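Gene product PA4716 (Pseudomonas aeruginosa, PDB 1U0K) is of unknown function but belongs to the PhzF family and is probably an isomerase. Local coordinates at residues 204-209 and 249-254; 223-228 and 268-273; 61-66 and 77-82. All blocks are in the same frame, centred on the assembly; numbering follows the deposited sequence.

Contact 1: 204-209 and 249-254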
loop_
_atom_site.group_PDB
_atom_site.type_symbol
_atom_site.label_atom_id
_atom_site.label_comp_id
_atom_site.label_asym_id
_atom_site.label_seq_id
_atom_site.Cartn_x
_atom_site.Cartn_y
_atom_site.Cartn_z
ATOM N N GLY A 204 27.115 -2.662 10.804
ATOM C CA GLY A 204 26.163 -1.599 11.077
ATOM C C GLY A 204 24.838 -2.081 11.651
ATOM O O GLY A 204 24.021 -1.254 12.054
ATOM N N ARG A 205 24.638 -3.400 11.704
ATOM C CA ARG A 205 23.402 -4.012 12.202
ATOM C C ARG A 205 22.185 -3.365 11.568
ATOM O O ARG A 205 21.258 -2.938 12.252
ATOM C CB ARG A 205 23.341 -3.929 13.724
ATOM C CG ARG A 205 24.458 -4.686 14.392
ATOM C CD ARG A 205 24.488 -4.533 15.880
ATOM N NE ARG A 205 25.579 -5.295 16.477
ATOM C CZ ARG A 205 25.930 -5.210 17.757
ATOM N NH1 ARG A 205 25.270 -4.406 18.584
ATOM N NH2 ARG A 205 26.941 -5.940 18.218
ATOM N N GLU A 206 22.224 -3.275 10.248
ATOM C CA GLU A 206 21.165 -2.668 9.464
ATOM C C GLU A 206 20.764 -3.631 8.370
ATOM O O GLU A 206 21.602 -4.346 7.822
ATOM C CB GLU A 206 21.640 -1.358 8.848
ATOM C CG GLU A 206 20.570 -0.620 8.063
ATOM C CD GLU A 206 20.981 0.796 7.718
ATOM O OE1 GLU A 206 22.168 1.003 7.389
ATOM O OE2 GLU A 206 20.129 1.701 7.793
ATOM N N GLY A 207 19.476 -3.648 8.049
ATOM C CA GLY A 207 18.966 -4.570 7.057
ATOM C C GLY A 207 18.002 -3.944 6.073
ATOM O O GLY A 207 17.524 -2.825 6.258
ATOM N N ARG A 208 17.744 -4.684 5.005
ATOM C CA ARG A 208 16.754 -4.304 4.003
ATOM C C ARG A 208 16.011 -5.537 3.524
ATOM O O ARG A 208 16.599 -6.591 3.325
ATOM C CB ARG A 208 17.429 -3.637 2.807
ATOM C CG ARG A 208 17.921 -2.233 3.090
ATOM C CD ARG A 208 18.372 -1.479 1.845
ATOM N NE ARG A 208 17.253 -0.934 1.085
ATOM C CZ ARG A 208 17.371 -0.134 0.026
ATOM N NH1 ARG A 208 18.566 0.227 -0.429
ATOM N NH2 ARG A 208 16.292 0.308 -0.588
ATOM N N THR A 209 14.704 -5.394 3.334
ATOM C CA THR A 209 13.890 -6.495 2.832
ATOM C C THR A 209 12.627 -5.963 2.155
ATOM O O THR A 209 12.135 -4.886 2.491
ATOM C CB THR A 209 13.564 -7.471 3.985
ATOM O OG1 THR A 209 13.146 -8.744 3.468
ATOM C CG2 THR A 209 12.396 -6.981 4.850
ATOM N N GLY A 249 14.685 0.727 7.707
ATOM C CA GLY A 249 13.701 1.687 7.236
ATOM C C GLY A 249 14.218 3.032 6.763
ATOM O O GLY A 249 13.435 3.838 6.261
ATOM N N ARG A 250 15.517 3.279 6.879
ATOM C CA ARG A 250 16.047 4.611 6.578
ATOM C C ARG A 250 15.986 4.959 5.087
ATOM O O ARG A 250 15.875 6.131 4.737
ATOM C CB ARG A 250 17.460 4.789 7.158
ATOM C CG ARG A 250 18.626 4.390 6.275
ATOM C CD ARG A 250 19.975 4.807 6.860
ATOM N NE ARG A 250 21.074 3.954 6.415
ATOM C CZ ARG A 250 21.736 4.103 5.267
ATOM N NH1 ARG A 250 21.443 5.088 4.422
ATOM N NH2 ARG A 250 22.713 3.258 4.969
ATOM N N PHE A 251 16.037 3.948 4.221
ATOM C CA PHE A 251 15.911 4.159 2.774
ATOM C C PHE A 251 14.471 4.471 2.343
ATOM O O PHE A 251 14.229 4.849 1.196
ATOM C CB PHE A 251 16.438 2.944 2.003
ATOM C CG PHE A 251 17.900 2.667 2.236
ATOM C CD1 PHE A 251 18.301 1.737 3.185
ATOM C CD2 PHE A 251 18.876 3.350 1.518
ATOM C CE1 PHE A 251 19.647 1.486 3.414
ATOM C CE2 PHE A 251 20.224 3.100 1.741
ATOM C CZ PHE A 251 20.610 2.166 2.688
ATOM N N LEU A 252 13.522 4.290 3.259
ATOM C CA LEU A 252 12.132 4.721 3.075
ATOM C C LEU A 252 11.816 6.007 3.845
ATOM O O LEU A 252 10.648 6.382 3.983
ATOM C CB LEU A 252 11.188 3.621 3.560
ATOM C CG LEU A 252 11.193 2.346 2.729
ATOM C CD1 LEU A 252 10.687 1.186 3.568
ATOM C CD2 LEU A 252 10.347 2.538 1.473
ATOM N N GLU A 253 12.856 6.668 4.355
ATOM C CA GLU A 253 12.715 7.849 5.207
ATOM C C GLU A 253 11.865 7.585 6.463
ATOM O O GLU A 253 11.212 8.486 6.997
ATOM C CB GLU A 253 12.185 9.040 4.392
ATOM C CG GLU A 253 13.294 9.950 3.888
ATOM C CD GLU A 253 14.259 9.243 2.960
ATOM O OE1 GLU A 253 13.912 9.036 1.776
ATOM O OE2 GLU A 253 15.369 8.893 3.414
ATOM N N ARG A 254 11.905 6.338 6.932
ATOM C CA ARG A 254 11.267 5.930 8.180
ATOM C C ARG A 254 12.252 5.098 9.007
ATOM O O ARG A 254 12.003 3.923 9.293
ATOM C CB ARG A 254 9.979 5.144 7.892
ATOM C CG ARG A 254 8.807 6.055 7.535
ATOM C CD ARG A 254 7.568 5.336 7.047
ATOM N NE ARG A 254 6.644 5.020 8.139
ATOM C CZ ARG A 254 5.716 5.848 8.634
ATOM N NH1 ARG A 254 5.537 7.062 8.135
ATOM N NH2 ARG A 254 4.934 5.438 9.629
HETATM O O HOH W 1 17.683 1.665 8.616
HETATM O O HOH W 2 17.323 -0.071 6.098
#
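Arg208 and Phe251 form a cation-pi stack that fastens strand 206-208, the short arm of a beta hairpin, to the loop, with a 3-10 segment at 250-251, that joins strands 244-248 and 256-262. The hairpin carries a G1 beta bulge, where Arg205 and Glu206 together face Asp201. Followed outward from CB, which stands clear of the ring, the Arg208 chain first meets it at CG. Arg208 CD then comes closest, 3.5 Å from Phe251 CD1. There the chain bends (chi3 79°), laying the guanidinium flat on the ring with the planes 8° apart. Arg208 NE passes over Phe251 CD1, Arg208 CZ lies 3.6 Å from Phe251 CG, NH1 sits over the ring and NH2 reaches back toward Phe251 CB. Arginine suits the place because its face can stack while its N-H groups bond outward: NH2 makes a salt bridge with Glu217, and NH1 bonds to Leu176 O. Arg250 CG lies over the opposite ring face, offset toward the rim. The Arg250 and Glu206 side chains cross, carboxylate and guanidinium planes 46° apart, in a salt bridge with Arg250 NE 2.8 Å from Glu206 OE2, though the individual hydrogen bonds are weak. At Gly249 a CB would jam against the preceding carbonyl O and Arg254 O, hence glycine. Two waters complete the junction: one joins Gly249 N to Gly207 O, and the other donates to Glu206 OE2 and accepts from Arg250 N.

Contact 2: 223-228 and 268-273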
loop_
_atom_site.group_PDB
_atom_site.type_symbol
_atom_site.label_atom_id
_atom_site.label_comp_id
_atom_site.label_asym_id
_atom_site.label_seq_id
_atom_site.Cartn_x
_atom_site.Cartn_y
_atom_site.Cartn_z
ATOM N N SER A 223 9.721 -10.253 12.060
ATOM C CA SER A 223 9.879 -11.680 11.786
ATOM C C SER A 223 11.313 -12.016 11.353
ATOM O O SER A 223 11.735 -13.168 11.486
ATOM C CB SER A 223 8.862 -12.173 10.749
ATOM O OG SER A 223 8.885 -11.393 9.565
ATOM N N ALA A 224 12.029 -11.017 10.832
ATOM C CA ALA A 224 13.454 -11.150 10.469
ATOM C C ALA A 224 14.381 -10.709 11.598
ATOM O O ALA A 224 15.536 -11.136 11.654
ATOM C CB ALA A 224 13.768 -10.338 9.218
ATOM N N ALA A 225 13.886 -9.860 12.492
ATOM C CA ALA A 225 14.690 -9.312 13.572
ATOM C C ALA A 225 15.190 -10.411 14.500
ATOM O O ALA A 225 16.334 -10.366 14.954
ATOM C CB ALA A 225 13.887 -8.277 14.354
ATOM N N GLY A 226 14.335 -11.387 14.783
ATOM C CA GLY A 226 14.711 -12.518 15.607
ATOM C C GLY A 226 15.856 -13.297 14.986
ATOM O O GLY A 226 16.917 -13.402 15.598
ATOM N N PRO A 227 15.645 -13.855 13.796
ATOM C CA PRO A 227 16.705 -14.556 13.060
ATOM C C PRO A 227 17.998 -13.769 12.947
ATOM O O PRO A 227 19.067 -14.357 13.116
ATOM C CB PRO A 227 16.081 -14.764 11.682
ATOM C CG PRO A 227 14.624 -14.902 11.980
ATOM C CD PRO A 227 14.359 -13.924 13.078
ATOM N N VAL A 228 17.909 -12.476 12.663
ATOM C CA VAL A 228 19.097 -11.643 12.527
ATOM C C VAL A 228 19.855 -11.603 13.849
ATOM O O VAL A 228 21.077 -11.777 13.867
ATOM C CB VAL A 228 18.761 -10.198 12.047
ATOM C CG1 VAL A 228 19.929 -9.244 12.261
ATOM C CG2 VAL A 228 18.374 -10.206 10.570
ATOM N N VAL A 268 15.156 -15.746 21.585
ATOM C CA VAL A 268 15.368 -14.381 21.116
ATOM C C VAL A 268 14.118 -13.566 21.411
ATOM O O VAL A 268 13.009 -14.009 21.149
ATOM C CB VAL A 268 15.736 -14.303 19.609
ATOM C CG1 VAL A 268 14.795 -15.141 18.750
ATOM C CG2 VAL A 268 15.771 -12.857 19.138
ATOM N N ARG A 269 14.311 -12.396 21.987
ATOM C CA ARG A 269 13.202 -11.507 22.269
ATOM C C ARG A 269 13.322 -10.265 21.398
ATOM O O ARG A 269 14.411 -9.720 21.220
ATOM C CB ARG A 269 13.170 -11.160 23.748
ATOM C CG ARG A 269 12.682 -12.312 24.623
ATOM C CD ARG A 269 12.812 -12.064 26.121
ATOM N NE ARG A 269 12.029 -13.016 26.910
ATOM C CZ ARG A 269 11.646 -12.826 28.180
ATOM N NH1 ARG A 269 11.965 -11.708 28.839
ATOM N NH2 ARG A 269 10.934 -13.765 28.799
ATOM N N VAL A 270 12.198 -9.840 20.827
ATOM C CA VAL A 270 12.165 -8.655 19.981
ATOM C C VAL A 270 11.159 -7.660 20.563
ATOM O O VAL A 270 10.061 -8.042 20.934
ATOM C CB VAL A 270 11.772 -9.013 18.533
ATOM C CG1 VAL A 270 11.779 -7.772 17.640
ATOM C CG2 VAL A 270 12.691 -10.104 17.960
ATOM N N GLY A 271 11.544 -6.396 20.666
ATOM C CA GLY A 271 10.675 -5.381 21.243
ATOM C C GLY A 271 10.779 -4.037 20.562
ATOM O O GLY A 271 11.695 -3.771 19.788
ATOM N N GLY A 272 9.824 -3.172 20.867
ATOM C CA GLY A 272 9.798 -1.836 20.325
ATOM C C GLY A 272 8.652 -1.008 20.872
ATOM O O GLY A 272 7.715 -1.539 21.471
ATOM N N HIS A 273 8.743 0.299 20.654
ATOM C CA HIS A 273 7.681 1.223 20.998
ATOM C C HIS A 273 6.532 1.151 19.986
ATOM O O HIS A 273 6.744 0.870 18.803
ATOM C CB HIS A 273 8.229 2.650 21.108
ATOM C CG HIS A 273 9.168 2.840 22.259
ATOM N ND1 HIS A 273 8.731 3.094 23.540
ATOM C CD2 HIS A 273 10.520 2.799 22.323
ATOM C CE1 HIS A 273 9.775 3.199 24.348
ATOM N NE2 HIS A 273 10.872 3.034 23.632
#
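This is a buried van der Waals contact of helix on strand: the first turns of helix 222-234 lie across strand 267-282, with Ala225 and Gly226 set against Val268 and Val270. The short helix and strand segments run at 137° to each other, and their axes approach to 8.1 Å, a close approach made possible by the small residues on the helix side. Gly226 has no side chain, so valine methyls pack directly on its backbone. Val268 CG2 rests 3.7 Å from Gly226 CA, and Val270 CG2 lies 3.8 Å from Gly226 N. The other methyl of Val270, CG1, stands anti to its own backbone N (chi1 -178°) and thereby meets Ala225 CB at 3.9 Å. Val270 therefore straddles two successive helix residues, one branch on each, while Val268 gives both of its branches to Gly226. In Val268 a chi1 of 48° sets CG1 between backbone N and carbonyl carbon and turns CG2 toward the glycine. Beta-branched valine suits the strand, since it is at home in extended backbone and offers two short methyls close to the main chain. Helix 223-228 is kinked where the ring nitrogen of Pro227, lacking a hydrogen, makes no bond to the preceding turn. Ala225 and Val228 also pack on Leu246 of strand 244-248, Ala224 and Val228 on Tyr198 of strand 196-201, and Pro227 on Gln124 of strand 117-129, consistent with the PhzF and diaminopimelate-epimerase-like fold, in which each domain is a beta barrel closed round a central helix.

Contact 3: 61-66 and 77-82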
loop_
_atom_site.group_PDB
_atom_site.type_symbol
_atom_site.label_atom_id
_atom_site.label_comp_id
_atom_site.label_asym_id
_atom_site.label_seq_id
_atom_site.Cartn_x
_atom_site.Cartn_y
_atom_site.Cartn_z
ATOM N N PHE A 61 -5.402 -14.655 22.723
ATOM C CA PHE A 61 -6.134 -14.464 21.481
ATOM C C PHE A 61 -5.501 -15.295 20.402
ATOM O O PHE A 61 -4.285 -15.438 20.371
ATOM C CB PHE A 61 -6.087 -12.984 21.055
ATOM C CG PHE A 61 -6.757 -12.074 22.018
ATOM C CD1 PHE A 61 -6.137 -11.730 23.202
ATOM C CD2 PHE A 61 -8.018 -11.572 21.758
ATOM C CE1 PHE A 61 -6.770 -10.919 24.124
ATOM C CE2 PHE A 61 -8.646 -10.730 22.679
ATOM C CZ PHE A 61 -8.024 -10.412 23.851
ATOM N N ARG A 62 -6.310 -15.827 19.504
ATOM C CA ARG A 62 -5.768 -16.330 18.256
ATOM C C ARG A 62 -5.546 -15.143 17.332
ATOM O O ARG A 62 -6.269 -14.144 17.394
ATOM C CB ARG A 62 -6.699 -17.339 17.609
ATOM C CG ARG A 62 -6.915 -18.602 18.428
ATOM C CD ARG A 62 -7.843 -19.595 17.751
ATOM N NE ARG A 62 -9.244 -19.180 17.842
ATOM C CZ ARG A 62 -10.150 -19.296 16.871
ATOM N NH1 ARG A 62 -9.837 -19.816 15.683
ATOM N NH2 ARG A 62 -11.396 -18.885 17.089
ATOM N N ALA A 63 -4.546 -15.264 16.484
ATOM C CA ALA A 63 -4.202 -14.199 15.548
ATOM C C ALA A 63 -4.021 -14.740 14.140
ATOM O O ALA A 63 -3.602 -15.881 13.937
ATOM C CB ALA A 63 -2.975 -13.516 16.000
ATOM N N ARG A 64 -4.345 -13.900 13.167
ATOM C CA ARG A 64 -4.119 -14.197 11.766
ATOM C C ARG A 64 -3.439 -12.960 11.181
ATOM O O ARG A 64 -3.924 -11.842 11.369
ATOM C CB ARG A 64 -5.437 -14.459 11.031
ATOM C CG ARG A 64 -6.347 -15.545 11.613
ATOM C CD ARG A 64 -5.932 -16.948 11.288
ATOM N NE ARG A 64 -5.952 -17.274 9.863
ATOM C CZ ARG A 64 -7.017 -17.640 9.164
ATOM N NH1 ARG A 64 -8.225 -17.696 9.705
ATOM N NH2 ARG A 64 -6.862 -17.944 7.885
ATOM N N ILE A 65 -2.309 -13.166 10.512
ATOM C CA ILE A 65 -1.529 -12.082 9.921
ATOM C C ILE A 65 -1.497 -12.237 8.418
ATOM O O ILE A 65 -1.215 -13.316 7.908
ATOM C CB ILE A 65 -0.082 -12.068 10.463
ATOM C CG1 ILE A 65 -0.052 -11.864 11.977
ATOM C CG2 ILE A 65 0.724 -10.991 9.775
ATOM C CD1 ILE A 65 1.302 -12.154 12.607
ATOM N N PHE A 66 -1.804 -11.155 7.708
ATOM C CA PHE A 66 -1.776 -11.133 6.260
ATOM C C PHE A 66 -0.925 -9.998 5.734
ATOM O O PHE A 66 -0.949 -8.887 6.267
ATOM C CB PHE A 66 -3.175 -10.942 5.692
ATOM C CG PHE A 66 -4.102 -12.095 5.934
ATOM C CD1 PHE A 66 -4.709 -12.262 7.161
ATOM C CD2 PHE A 66 -4.395 -12.985 4.910
ATOM C CE1 PHE A 66 -5.573 -13.328 7.368
ATOM C CE2 PHE A 66 -5.254 -14.054 5.120
ATOM C CZ PHE A 66 -5.836 -14.221 6.345
ATOM N N HIS A 77 6.241 -8.501 14.028
ATOM C CA HIS A 77 5.867 -7.234 14.687
ATOM C C HIS A 77 4.352 -6.837 14.708
ATOM O O HIS A 77 3.965 -5.985 15.507
ATOM C CB HIS A 77 6.668 -6.068 14.115
ATOM C CG HIS A 77 6.247 -5.704 12.735
ATOM N ND1 HIS A 77 6.601 -6.454 11.635
ATOM C CD2 HIS A 77 5.426 -4.732 12.283
ATOM C CE1 HIS A 77 6.033 -5.942 10.561
ATOM N NE2 HIS A 77 5.312 -4.900 10.927
ATOM N N PRO A 78 3.493 -7.392 13.855
ATOM C CA PRO A 78 2.051 -7.245 14.103
ATOM C C PRO A 78 1.656 -7.714 15.501
ATOM O O PRO A 78 0.705 -7.187 16.066
ATOM C CB PRO A 78 1.421 -8.116 13.021
ATOM C CG PRO A 78 2.389 -8.019 11.909
ATOM C CD PRO A 78 3.733 -8.127 12.597
ATOM N N LEU A 79 2.380 -8.677 16.064
ATOM C CA LEU A 79 2.087 -9.152 17.414
ATOM C C LEU A 79 2.393 -8.083 18.472
ATOM O O LEU A 79 1.636 -7.952 19.427
ATOM C CB LEU A 79 2.823 -10.464 17.734
ATOM C CG LEU A 79 2.557 -11.687 16.847
ATOM C CD1 LEU A 79 3.350 -12.892 17.369
ATOM C CD2 LEU A 79 1.110 -12.081 16.742
ATOM N N LEU A 80 3.459 -7.310 18.282
ATOM C CA LEU A 80 3.777 -6.194 19.167
ATOM C C LEU A 80 2.663 -5.158 19.171
ATOM O O LEU A 80 2.266 -4.669 20.230
ATOM C CB LEU A 80 5.072 -5.514 18.743
ATOM C CG LEU A 80 6.320 -6.382 18.830
ATOM C CD1 LEU A 80 7.520 -5.541 18.414
ATOM C CD2 LEU A 80 6.500 -6.989 20.220
ATOM N N GLY A 81 2.172 -4.826 17.979
ATOM C CA GLY A 81 1.065 -3.879 17.840
ATOM C C GLY A 81 -0.199 -4.387 18.502
ATOM O O GLY A 81 -0.873 -3.644 19.213
ATOM N N ALA A 82 -0.523 -5.658 18.287
ATOM C CA ALA A 82 -1.663 -6.261 18.954
ATOM C C ALA A 82 -1.554 -6.175 20.483
ATOM O O ALA A 82 -2.517 -5.821 21.161
ATOM C CB ALA A 82 -1.843 -7.701 18.506
#
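Pro78, whose ring meets Ile65 across the contact, also places its CD over the centre of one face of the His77 imidazole, 3.4 Å above the plane. At the rim of that imidazole, ND1 makes a weak hydrogen bond with Gly222 N. On the side facing the strand, Pro78 and Ile65 cross at about a right angle: Ile65 CG2 touches Pro78 CG at 4.0 Å, and Ile65 CD1 lies 4.1 Å from Pro78 CB. The isoleucine reaches both the proline and its neighbour because CG1 is anti to the carbonyl carbon (chi1 -61°) and the chain then extends, bringing Ile65 CD1 to 4.1 Å from Leu79 CD2. Leu79 CD2 is also 4.4 Å from Ala63 CB, a looser approach.

The two segments belong to a beta-alpha-beta unit, in which helix 78-90 connects strand 60-67 to strand 96-101, its parallel neighbour. Proline fits the first turn of the helix, where a residue need not donate a backbone N-H, and the Pro78 carbonyl O still accepts from Ala82 N at 3.0 Å. Ala63 and Ile65 both point toward the helix, as expected two apart on a strand; the small alanine and the longer isoleucine meet a helix whose short segment runs at 133° to that of the strand, N-to-C directions compared. Leu79 continues the packing onto Ile50 and Leu100. Arg64, between the two inward residues, makes salt bridges with Asp34 and Glu71. Ile65, His77 and Pro78 all touch Glu48, the predicted active-site residue.

How the contacts relate
Contacts 2 and 3 touch each other: Leu80, on the helix of 77-82, packs against strand 268-273, with Leu80 CD2 3.8 Å from Val270 O, although the contact centres are 14 Å apart. Contact 1 stands farther off, its centre 15 Å from that of contact 2 and 22 Å from that of contact 3, on the other side of the chain's centre from the latter. Its segments alternate with those of contact 2 along the chain, strand 206-208 being followed by helix 222-234. The side chain of Glu48, the predicted active-site residue, is about 3 Å from that of Ile65 in contact 3. The side chain of Ala225 in contact 2 is about 11 Å from that of Glu48. Contact 1 lies away from the predicted site.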